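Long-range contact in major capsid protein (Norovirus Hu/GI.7/TCH-060/USA/2003, PDB 4P25), which forms the viral capsid and, through its protruding P domain, binds fucosylated histo-blood group antigens such as Lewis Y: residues A25-M30 with V203-D208. Sequence-based numbering, arbitrary orientation.
Sequences AMINKM and VYFMSD
Met206 is gripped through its backbone by two residues in turn. Asn28 N donates to Met206 O at 2.7 Å, and Met206 N donates to Lys29 O at 2.8 Å. Because Asn28 and Lys29 both face this single residue, the pairing meets the definition of a classic beta bulge. Next to it, Met30 and Phe205 form a non-hydrogen-bonded antiparallel pair. Their side chains run side by side, with Met30 CG 3.7 Å from Phe205 CE1 and SD 5.2 Å from the ring centroid, an oblique Met-aromatic contact. Val203 CG1 lies over one face of that ring toward its rim, and Ile27 CD1 packs on Phe205 CB at 3.7 Å. On the other side of the bulge, with OG beside its own backbone N (chi1 -67°), the Ser207 hydroxyl reaches Met26 O at 2.7 Å, donating from 65° out of the carbonyl plane. A water gives the same oxygen a second donor and accepts from Asp208 N. Further out, Gln218 NE2 bonds both Asn28 OD1 and Asp208 OD1, tying the bulge to strand 218-221, while Phe286 packs against Met30 and Phe205. The contact thus joins the short strand 29-31 to strand 201-208, a bulged antiparallel pairing in a P-domain sheet separate from the one carrying glycan-pocket residues.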
loop_
_atom_site.group_PDB
_atom_site.type_symbol
_atom_site.label_atom_id
_atom_site.label_comp_id
_atom_site.label_asym_id
_atom_site.label_seq_id
_atom_site.Cartn_x
_atom_site.Cartn_y
_atom_site.Cartn_z
ATOM N N ALA A 25 2.890 -5.340 3.512
ATOM C CA ALA A 25 2.658 -6.742 3.201
ATOM C C ALA A 25 1.163 -6.982 3.226
ATOM O O ALA A 25 0.406 -6.171 3.764
ATOM C CB ALA A 25 3.350 -7.635 4.230
ATOM N N MET A 26 0.742 -8.101 2.647
ATOM C CA MET A 26 -0.659 -8.477 2.674
ATOM C C MET A 26 -0.933 -9.395 3.860
ATOM O O MET A 26 -0.047 -10.108 4.334
ATOM C CB MET A 26 -1.049 -9.152 1.363
ATOM C CG MET A 26 -0.819 -8.267 0.157
ATOM S SD MET A 26 -1.679 -6.685 0.311
ATOM C CE MET A 26 -3.365 -7.274 0.211
ATOM N N ILE A 27 -2.167 -9.370 4.340
ATOM C CA ILE A 27 -2.558 -10.252 5.435
ATOM C C ILE A 27 -2.667 -11.697 4.957
ATOM O O ILE A 27 -3.266 -11.971 3.914
ATOM C CB ILE A 27 -3.866 -9.782 6.083
ATOM C CG1 ILE A 27 -3.629 -8.418 6.736
ATOM C CG2 ILE A 27 -4.353 -10.797 7.123
ATOM C CD1 ILE A 27 -4.877 -7.735 7.213
ATOM N N ASN A 28 -2.055 -12.592 5.729
ATOM C CA ASN A 28 -1.985 -14.013 5.429
ATOM C C ASN A 28 -2.967 -14.836 6.255
ATOM O O ASN A 28 -3.461 -15.864 5.795
ATOM C CB ASN A 28 -0.554 -14.507 5.698
ATOM C CG ASN A 28 -0.438 -16.016 5.682
ATOM O OD1 ASN A 28 -0.393 -16.661 6.734
ATOM N ND2 ASN A 28 -0.373 -16.589 4.489
ATOM N N LYS A 29 -3.244 -14.381 7.477
ATOM C CA LYS A 29 -4.137 -15.096 8.385
ATOM C C LYS A 29 -4.463 -14.246 9.599
ATOM O O LYS A 29 -3.830 -13.214 9.837
ATOM C CB LYS A 29 -3.497 -16.407 8.857
ATOM C CG LYS A 29 -2.279 -16.215 9.752
ATOM C CD LYS A 29 -1.567 -17.534 10.027
ATOM C CE LYS A 29 -2.115 -18.237 11.259
ATOM N NZ LYS A 29 -1.422 -19.538 11.491
ATOM N N MET A 30 -5.467 -14.684 10.356
ATOM C CA MET A 30 -5.780 -14.126 11.665
ATOM C C MET A 30 -5.262 -15.067 12.725
ATOM O O MET A 30 -5.074 -16.254 12.471
ATOM C CB MET A 30 -7.291 -14.038 11.860
ATOM C CG MET A 30 -7.984 -12.964 11.078
ATOM S SD MET A 30 -9.776 -13.096 11.253
ATOM C CE MET A 30 -10.154 -14.450 10.141
ATOM N N VAL A 203 -8.085 -10.008 18.093
ATOM C CA VAL A 203 -7.742 -10.640 16.827
ATOM C C VAL A 203 -6.565 -9.920 16.182
ATOM O O VAL A 203 -6.595 -8.701 16.002
ATOM C CB VAL A 203 -8.937 -10.655 15.866
ATOM C CG1 VAL A 203 -8.518 -11.206 14.509
ATOM C CG2 VAL A 203 -10.069 -11.482 16.461
ATOM N N TYR A 204 -5.525 -10.681 15.862
ATOM C CA TYR A 204 -4.340 -10.134 15.218
ATOM C C TYR A 204 -4.271 -10.599 13.782
ATOM O O TYR A 204 -4.491 -11.772 13.482
ATOM C CB TYR A 204 -3.075 -10.534 15.976
ATOM C CG TYR A 204 -3.077 -10.000 17.384
ATOM C CD1 TYR A 204 -2.688 -8.697 17.648
ATOM C CD2 TYR A 204 -3.504 -10.787 18.446
ATOM C CE1 TYR A 204 -2.707 -8.194 18.929
ATOM C CE2 TYR A 204 -3.526 -10.292 19.738
ATOM C CZ TYR A 204 -3.129 -8.994 19.969
ATOM O OH TYR A 204 -3.146 -8.484 21.245
ATOM N N PHE A 205 -3.975 -9.656 12.897
ATOM C CA PHE A 205 -3.878 -9.928 11.476
ATOM C C PHE A 205 -2.406 -10.052 11.125
ATOM O O PHE A 205 -1.621 -9.124 11.362
ATOM C CB PHE A 205 -4.588 -8.813 10.704
ATOM C CG PHE A 205 -6.034 -8.660 11.099
ATOM C CD1 PHE A 205 -7.010 -9.450 10.513
ATOM C CD2 PHE A 205 -6.409 -7.762 12.092
ATOM C CE1 PHE A 205 -8.347 -9.333 10.891
ATOM C CE2 PHE A 205 -7.741 -7.639 12.475
ATOM C CZ PHE A 205 -8.711 -8.425 11.875
ATOM N N MET A 206 -2.028 -11.213 10.592
ATOM C CA MET A 206 -0.627 -11.595 10.449
ATOM C C MET A 206 -0.138 -11.520 9.007
ATOM O O MET A 206 -0.873 -11.859 8.078
ATOM C CB MET A 206 -0.413 -13.029 10.955
ATOM C CG MET A 206 -0.974 -13.319 12.350
ATOM S SD MET A 206 -0.365 -12.223 13.647
ATOM C CE MET A 206 1.389 -12.598 13.641
ATOM N N SER A 207 1.115 -11.102 8.828
ATOM C CA SER A 207 1.739 -11.075 7.510
ATOM C C SER A 207 3.117 -11.715 7.517
ATOM O O SER A 207 3.895 -11.520 8.451
ATOM C CB SER A 207 1.892 -9.633 7.010
ATOM O OG SER A 207 0.633 -9.037 6.762
ATOM N N ASP A 208 3.419 -12.466 6.463
ATOM C CA ASP A 208 4.793 -12.857 6.182
ATOM C C ASP A 208 5.644 -11.605 5.997
ATOM O O ASP A 208 5.237 -10.660 5.317
ATOM C CB ASP A 208 4.870 -13.692 4.904
ATOM C CG ASP A 208 4.130 -15.004 5.016
ATOM O OD1 ASP A 208 4.172 -15.622 6.100
ATOM O OD2 ASP A 208 3.513 -15.420 4.013
HETATM O O HOH W 1 1.580 -12.316 4.170
#